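Local coordinates for protein PES4 (Saccharomyces cerevisiae, PDB 6EXX) that probably binds RNA, such as mRNA 3'-UTRs and poly(A) or poly(U) stretches, here represented by its fourth RNA recognition motif, at residues K1-A12 with T44-F54. Residues are numbered along the deposited sequence; the frame is centred on the assembly and turned at random. Where two conformers were deposited one is given.
Sequences KISTLFLENLSA and TYSGFIKFRNF
Phe-6 and Phe-48 form a non-hydrogen-bonded antiparallel pair, their side chains rising together from the Thr-4 and Lys-50 face. CB of Phe-48 lies over the Phe-6 ring, 4.2 Å from its centroid, a CH-pi contact; the ring planes meet obliquely at 48°. With CG of Phe-48 between its backbone N and carbonyl carbon, chi1 of 62° swings the ring clear of strand 3-8. Such partly exposed aromatics on the two central strands are consistent with the RNA-binding face of an RRM. Thr-4 CG2 lies 3.8 Å from Phe-48 CB and 3.9 Å from its CD1, while OG1 touches the aliphatic Lys-50 chain, 3.6 Å from CG; a glycine here would probably open a gap beside Phe-48 and Lys-50 and leave the Phe-48 ring freer to turn. Phe-6, Phe-48 and Lys-50 thus reach solvent, whereas Leu-5, Leu-7, Ile-49 and Phe-51 are buried on the apolar face, where Phe-51 turns its edge to Leu-5 CB and Leu-7 CD1 lies 4.1 Å from Ile-49 CD1. Eight backbone hydrogen bonds run from the Ser-3/Phe-51 pair to Leu-10/Tyr-45; a G1 beta bulge at Asn-9 and Leu-10 shifts the register by one. Helix 54-64 packs on Leu-5 and Phe-51, and strands 32-39 and 72-78 flank the pair.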
ATOM      1  N   LYS A   1     -17.005  -6.631  -3.375  1.00 26.83           N
ATOM      2  CA  LYS A   1     -16.111  -7.771  -3.535  1.00 25.63           C
ATOM      3  C   LYS A   1     -14.722  -7.416  -3.031  1.00 20.05           C
ATOM      4  O   LYS A   1     -14.143  -6.421  -3.462  1.00 20.72           O
ATOM      5  CB  LYS A   1     -16.046  -8.181  -5.005  1.00 29.83           C
ATOM      6  CG  LYS A   1     -15.258  -9.443  -5.278  1.00 33.23           C
ATOM      7  CD  LYS A   1     -15.540  -9.955  -6.685  1.00 36.25           C
ATOM      8  CE  LYS A   1     -14.285  -9.971  -7.544  1.00 38.40           C
ATOM      9  NZ  LYS A   1     -13.290 -10.974  -7.071  1.00 39.71           N
ATOM     10  N   ILE A   2     -14.199  -8.223  -2.114  1.00 16.78           N
ATOM     11  CA  ILE A   2     -12.889  -7.969  -1.515  1.00 15.36           C
ATOM     12  C   ILE A   2     -11.852  -7.699  -2.594  1.00 13.19           C
ATOM     13  O   ILE A   2     -11.788  -8.413  -3.604  1.00 14.84           O
ATOM     14  CB  ILE A   2     -12.460  -9.157  -0.637  1.00 17.62           C
ATOM     15  CG1 ILE A   2     -13.394  -9.260   0.566  1.00 20.03           C
ATOM     16  CG2 ILE A   2     -11.019  -9.005  -0.154  1.00 18.77           C
ATOM     17  CD1 ILE A   2     -13.318 -10.569   1.304  1.00 21.88           C
ATOM     18  N   SER A   3     -11.054  -6.660  -2.373  0.56 12.34           N
ATOM     19  CA  SER A   3     -10.047  -6.243  -3.324  0.56 12.01           C
ATOM     20  C   SER A   3      -8.765  -6.035  -2.552  0.56 11.79           C
ATOM     21  O   SER A   3      -8.736  -5.272  -1.590  0.56 11.50           O
ATOM     22  CB  SER A   3     -10.478  -4.944  -3.995  0.56 13.32           C
ATOM     23  OG  SER A   3      -9.594  -4.593  -5.040  0.56 15.26           O
ATOM     24  N   THR A   4      -7.710  -6.725  -2.966  1.00 12.06           N
ATOM     25  CA  THR A   4      -6.427  -6.623  -2.292  1.00 10.53           C
ATOM     26  C   THR A   4      -5.403  -5.985  -3.200  1.00 10.37           C
ATOM     27  O   THR A   4      -5.219  -6.400  -4.339  1.00 11.43           O
ATOM     28  CB  THR A   4      -5.945  -7.994  -1.830  1.00 12.54           C
ATOM     29  OG1 THR A   4      -6.947  -8.567  -0.995  1.00 15.93           O
ATOM     30  CG2 THR A   4      -4.662  -7.880  -1.038  1.00 12.13           C
ATOM     31  N   LEU A   5      -4.737  -4.971  -2.664  1.00  8.86           N
ATOM     32  CA  LEU A   5      -3.675  -4.265  -3.349  1.00  8.98           C
ATOM     33  C   LEU A   5      -2.360  -4.731  -2.760  1.00  8.75           C
ATOM     34  O   LEU A   5      -2.073  -4.474  -1.594  1.00  9.58           O
ATOM     35  CB  LEU A   5      -3.835  -2.771  -3.101  1.00 10.75           C
ATOM     36  CG  LEU A   5      -2.782  -1.852  -3.707  1.00 13.56           C
ATOM     37  CD1 LEU A   5      -2.706  -2.054  -5.204  1.00 15.66           C
ATOM     38  CD2 LEU A   5      -3.087  -0.403  -3.369  1.00 14.65           C
ATOM     39  N   PHE A   6      -1.551  -5.415  -3.559  1.00  8.56           N
ATOM     40  CA  PHE A   6      -0.216  -5.819  -3.144  1.00  8.89           C
ATOM     41  C   PHE A   6       0.771  -4.705  -3.449  1.00  8.83           C
ATOM     42  O   PHE A   6       0.683  -4.027  -4.478  1.00  9.91           O
ATOM     43  CB  PHE A   6       0.188  -7.135  -3.811  1.00  9.66           C
ATOM     44  CG  PHE A   6      -0.512  -8.321  -3.223  1.00 12.62           C
ATOM     45  CD1 PHE A   6      -1.778  -8.676  -3.648  1.00 15.78           C
ATOM     46  CD2 PHE A   6       0.079  -9.056  -2.214  1.00 14.63           C
ATOM     47  CE1 PHE A   6      -2.431  -9.769  -3.095  1.00 17.72           C
ATOM     48  CE2 PHE A   6      -0.569 -10.145  -1.657  1.00 17.17           C
ATOM     49  CZ  PHE A   6      -1.825 -10.491  -2.099  1.00 17.94           C
ATOM     50  N   LEU A   7       1.681  -4.507  -2.505  1.00  8.37           N
ATOM     51  CA  LEU A   7       2.620  -3.403  -2.516  1.00  7.98           C
ATOM     52  C   LEU A   7       4.033  -3.926  -2.339  1.00  8.48           C
ATOM     53  O   LEU A   7       4.268  -4.825  -1.530  1.00  9.71           O
ATOM     54  CB  LEU A   7       2.319  -2.450  -1.357  1.00  9.41           C
ATOM     55  CG  LEU A   7       0.949  -1.786  -1.372  1.00 10.73           C
ATOM     56  CD1 LEU A   7       0.744  -0.972  -0.115  1.00 11.56           C
ATOM     57  CD2 LEU A   7       0.764  -0.928  -2.615  1.00 12.01           C
ATOM     58  N   GLU A   8       4.983  -3.347  -3.066  1.00  8.15           N
ATOM     59  CA  GLU A   8       6.384  -3.641  -2.846  1.00  8.67           C
ATOM     60  C   GLU A   8       7.226  -2.421  -3.208  1.00  8.21           C
ATOM     61  O   GLU A   8       6.714  -1.398  -3.655  1.00  8.29           O
ATOM     62  CB  GLU A   8       6.802  -4.881  -3.639  1.00 10.67           C
ATOM     63  CG  GLU A   8       6.811  -4.671  -5.126  1.00 12.33           C
ATOM     64  CD  GLU A   8       7.304  -5.874  -5.892  1.00 15.22           C
ATOM     65  OE1 GLU A   8       6.982  -7.015  -5.503  1.00 17.49           O
ATOM     66  OE2 GLU A   8       8.022  -5.674  -6.886  1.00 16.78           O
ATOM     67  N   ASN A   9       8.528  -2.547  -2.998  1.00  8.02           N
ATOM     68  CA  ASN A   9       9.439  -1.430  -3.184  1.00  8.17           C
ATOM     69  C   ASN A   9       9.045  -0.270  -2.270  1.00  7.71           C
ATOM     70  O   ASN A   9       9.188   0.901  -2.644  1.00  8.37           O
ATOM     71  CB  ASN A   9       9.504  -0.993  -4.652  1.00  8.63           C
ATOM     72  CG  ASN A   9      10.867  -0.443  -5.039  1.00  9.63           C
ATOM     73  OD1 ASN A   9      11.901  -0.992  -4.638  1.00 10.75           O
ATOM     74  ND2 ASN A   9      10.886   0.634  -5.809  1.00  9.97           N
ATOM     75  N   LEU A  10       8.580  -0.594  -1.061  1.00  7.62           N
ATOM     76  CA  LEU A  10       8.216   0.412  -0.076  1.00  7.06           C
ATOM     77  C   LEU A  10       9.437   0.840   0.730  1.00  7.19           C
ATOM     78  O   LEU A  10      10.079   0.037   1.410  1.00  8.10           O
ATOM     79  CB  LEU A  10       7.164  -0.117   0.889  1.00  7.67           C
ATOM     80  CG  LEU A  10       5.886  -0.667   0.264  1.00  8.04           C
ATOM     81  CD1 LEU A  10       4.934  -1.098   1.348  1.00  9.07           C
ATOM     82  CD2 LEU A  10       5.253   0.344  -0.690  1.00  9.48           C
ATOM     83  N   SER A  11       9.761   2.119   0.662  1.00  6.93           N
ATOM     84  CA  SER A  11      10.785   2.684   1.514  1.00  7.33           C
ATOM     85  C   SER A  11      10.367   2.579   2.976  1.00  6.79           C
ATOM     86  O   SER A  11       9.207   2.376   3.325  1.00  7.19           O
ATOM     87  CB  SER A  11      10.992   4.140   1.143  1.00  7.77           C
ATOM     88  OG  SER A  11       9.816   4.862   1.419  1.00  8.01           O
ATOM     89  N   ALA A  12      11.344   2.750   3.858  1.00  7.44           N
ATOM     90  CA  ALA A  12      11.076   2.773   5.290  1.00  7.58           C
ATOM     91  C   ALA A  12      10.005   3.783   5.686  1.00  6.82           C
ATOM     92  O   ALA A  12       9.204   3.514   6.582  1.00  7.64           O
ATOM     93  CB  ALA A  12      12.358   3.043   6.059  1.00  8.11           C
ATOM     94  N   THR A  44      13.896  -2.564   0.872  1.00  9.21           N
ATOM     95  CA  THR A  44      12.521  -2.092   0.831  1.00  8.93           C
ATOM     96  C   THR A  44      11.587  -3.148   1.376  1.00  8.38           C
ATOM     97  O   THR A  44      11.941  -4.333   1.473  1.00  9.52           O
ATOM     98  CB  THR A  44      12.063  -1.732  -0.599  1.00  9.70           C
ATOM     99  OG1 THR A  44      12.131  -2.891  -1.436  1.00 10.55           O
ATOM    100  CG2 THR A  44      12.903  -0.609  -1.199  1.00 10.24           C
ATOM    101  N   TYR A  45      10.390  -2.693   1.728  1.00  8.05           N
ATOM    102  CA  TYR A  45       9.366  -3.526   2.331  1.00  8.18           C
ATOM    103  C   TYR A  45       8.272  -3.881   1.330  1.00  8.30           C
ATOM    104  O   TYR A  45       8.153  -3.291   0.257  1.00  8.83           O
ATOM    105  CB  TYR A  45       8.743  -2.800   3.524  1.00  8.38           C
ATOM    106  CG  TYR A  45       9.672  -2.613   4.702  1.00  8.53           C
ATOM    107  CD1 TYR A  45      10.556  -1.542   4.779  1.00  8.39           C
ATOM    108  CD2 TYR A  45       9.649  -3.505   5.748  1.00  9.22           C
ATOM    109  CE1 TYR A  45      11.400  -1.382   5.878  1.00  8.84           C
ATOM    110  CE2 TYR A  45      10.476  -3.361   6.842  1.00  9.64           C
ATOM    111  CZ  TYR A  45      11.354  -2.295   6.905  1.00  8.97           C
ATOM    112  OH  TYR A  45      12.155  -2.174   8.006  1.00  9.96           O
ATOM    113  N   SER A  46       7.471  -4.858   1.727  1.00  8.74           N
ATOM    114  CA  SER A  46       6.352  -5.301   0.916  1.00  8.81           C
ATOM    115  C   SER A  46       5.216  -5.780   1.801  1.00  8.48           C
ATOM    116  O   SER A  46       5.413  -6.091   2.972  1.00  9.34           O
ATOM    117  CB  SER A  46       6.785  -6.419  -0.023  1.00 10.21           C
ATOM    118  OG  SER A  46       7.304  -7.509   0.701  1.00 12.62           O
ATOM    119  N   GLY A  47       4.025  -5.835   1.227  1.00  9.00           N
ATOM    120  CA  GLY A  47       2.859  -6.284   1.944  1.00 10.02           C
ATOM    121  C   GLY A  47       1.625  -6.048   1.113  1.00  9.13           C
ATOM    122  O   GLY A  47       1.675  -6.116  -0.122  1.00  9.34           O
ATOM    123  N   PHE A  48       0.519  -5.759   1.780  1.00  9.46           N
ATOM    124  CA  PHE A  48      -0.724  -5.549   1.063  1.00  8.92           C
ATOM    125  C   PHE A  48      -1.706  -4.758   1.896  1.00  9.27           C
ATOM    126  O   PHE A  48      -1.561  -4.636   3.117  1.00  9.80           O
ATOM    127  CB  PHE A  48      -1.355  -6.889   0.657  1.00  9.94           C
ATOM    128  CG  PHE A  48      -1.716  -7.763   1.825  1.00 11.42           C
ATOM    129  CD1 PHE A  48      -2.943  -7.632   2.465  1.00 13.12           C
ATOM    130  CD2 PHE A  48      -0.835  -8.726   2.281  1.00 13.27           C
ATOM    131  CE1 PHE A  48      -3.268  -8.436   3.542  1.00 14.52           C
ATOM    132  CE2 PHE A  48      -1.158  -9.535   3.354  1.00 15.05           C
ATOM    133  CZ  PHE A  48      -2.375  -9.392   3.980  1.00 15.05           C
ATOM    134  N   ILE A  49      -2.706  -4.217   1.214  1.00  8.85           N
ATOM    135  CA  ILE A  49      -3.875  -3.672   1.874  1.00  8.52           C
ATOM    136  C   ILE A  49      -5.077  -4.408   1.309  1.00  8.88           C
ATOM    137  O   ILE A  49      -5.281  -4.446   0.088  1.00  9.45           O
ATOM    138  CB  ILE A  49      -4.050  -2.154   1.662  1.00  8.88           C
ATOM    139  CG1 ILE A  49      -2.773  -1.394   2.054  1.00  9.94           C
ATOM    140  CG2 ILE A  49      -5.257  -1.681   2.456  1.00  9.70           C
ATOM    141  CD1 ILE A  49      -2.807   0.077   1.656  1.00 11.35           C
ATOM    142  N   LYS A  50      -5.870  -4.995   2.201  1.00  8.64           N
ATOM    143  CA  LYS A  50      -7.074  -5.715   1.815  1.00  9.54           C
ATOM    144  C   LYS A  50      -8.251  -4.794   2.056  1.00  9.42           C
ATOM    145  O   LYS A  50      -8.503  -4.396   3.191  1.00 10.94           O
ATOM    146  CB  LYS A  50      -7.248  -6.993   2.630  1.00 10.73           C
ATOM    147  CG  LYS A  50      -8.422  -7.843   2.155  1.00 12.90           C
ATOM    148  CD  LYS A  50      -8.847  -8.919   3.145  1.00 17.48           C
ATOM    149  CE  LYS A  50      -7.734  -9.853   3.523  1.00 20.47           C
ATOM    150  NZ  LYS A  50      -8.254 -10.879   4.465  1.00 21.02           N
ATOM    151  N   PHE A  51      -8.950  -4.457   0.978  1.00  9.66           N
ATOM    152  CA  PHE A  51     -10.088  -3.548   1.023  1.00 10.01           C
ATOM    153  C   PHE A  51     -11.416  -4.295   0.947  1.00 10.68           C
ATOM    154  O   PHE A  51     -11.496  -5.416   0.443  1.00 11.25           O
ATOM    155  CB  PHE A  51     -10.019  -2.557  -0.137  1.00  9.54           C
ATOM    156  CG  PHE A  51      -8.821  -1.657  -0.096  1.00  8.89           C
ATOM    157  CD1 PHE A  51      -8.844  -0.492   0.654  1.00  9.93           C
ATOM    158  CD2 PHE A  51      -7.679  -1.963  -0.815  1.00  8.63           C
ATOM    159  CE1 PHE A  51      -7.757   0.347   0.677  1.00  9.95           C
ATOM    160  CE2 PHE A  51      -6.592  -1.122  -0.785  1.00  9.23           C
ATOM    161  CZ  PHE A  51      -6.630   0.026  -0.036  1.00  9.08           C
ATOM    162  N   ARG A  52     -12.464  -3.645   1.440  1.00 11.70           N
ATOM    163  CA  ARG A  52     -13.802  -4.210   1.423  1.00 12.41           C
ATOM    164  C   ARG A  52     -14.397  -4.310   0.025  1.00 13.43           C
ATOM    165  O   ARG A  52     -15.267  -5.144  -0.210  1.00 15.03           O
ATOM    166  CB  ARG A  52     -14.721  -3.369   2.302  1.00 13.57           C
ATOM    167  CG  ARG A  52     -14.287  -3.303   3.740  1.00 16.31           C
ATOM    168  CD  ARG A  52     -14.974  -2.165   4.480  1.00 19.10           C
ATOM    169  NE  ARG A  52     -14.519  -2.080   5.864  1.00 22.49           N
ATOM    170  CZ  ARG A  52     -15.037  -2.771   6.872  1.00 25.77           C
ATOM    171  NH1 ARG A  52     -16.042  -3.612   6.668  1.00 26.98           N
ATOM    172  NH2 ARG A  52     -14.546  -2.619   8.091  1.00 27.39           N
ATOM    173  N   ASN A  53     -13.947  -3.456  -0.885  1.00 13.64           N
ATOM    174  CA  ASN A  53     -14.489  -3.435  -2.232  1.00 14.09           C
ATOM    175  C   ASN A  53     -13.513  -2.739  -3.170  1.00 13.54           C
ATOM    176  O   ASN A  53     -12.518  -2.144  -2.736  1.00 12.55           O
ATOM    177  CB  ASN A  53     -15.867  -2.762  -2.264  1.00 15.32           C
ATOM    178  CG  ASN A  53     -15.866  -1.408  -1.603  1.00 16.99           C
ATOM    179  OD1 ASN A  53     -15.106  -0.518  -1.986  1.00 17.33           O
ATOM    180  ND2 ASN A  53     -16.717  -1.243  -0.595  1.00 20.14           N
ATOM    181  N   PHE A  54     -13.798  -2.820  -4.460  1.00 13.96           N
ATOM    182  CA  PHE A  54     -12.905  -2.289  -5.473  1.00 13.59           C
ATOM    183  C   PHE A  54     -12.919  -0.766  -5.471  1.00 11.70           C
ATOM    184  O   PHE A  54     -11.930  -0.141  -5.818  1.00 10.91           O
ATOM    185  CB  PHE A  54     -13.302  -2.830  -6.847  1.00 15.89           C
ATOM    186  CG  PHE A  54     -12.288  -2.561  -7.914  1.00 16.63           C
ATOM    187  CD1 PHE A  54     -11.013  -3.108  -7.838  1.00 19.57           C
ATOM    188  CD2 PHE A  54     -12.600  -1.754  -8.993  1.00 15.27           C
ATOM    189  CE1 PHE A  54     -10.075  -2.860  -8.821  1.00 20.82           C
ATOM    190  CE2 PHE A  54     -11.669  -1.509  -9.989  1.00 16.82           C
ATOM    191  CZ  PHE A  54     -10.403  -2.059  -9.901  1.00 19.45           C
TER
HETATM  192  O   HOH W   1     -16.166  -4.308  -5.291  1.00 20.73           O
HETATM  193  O   HOH W   2      10.243  -4.721  -2.005  1.00 14.02           O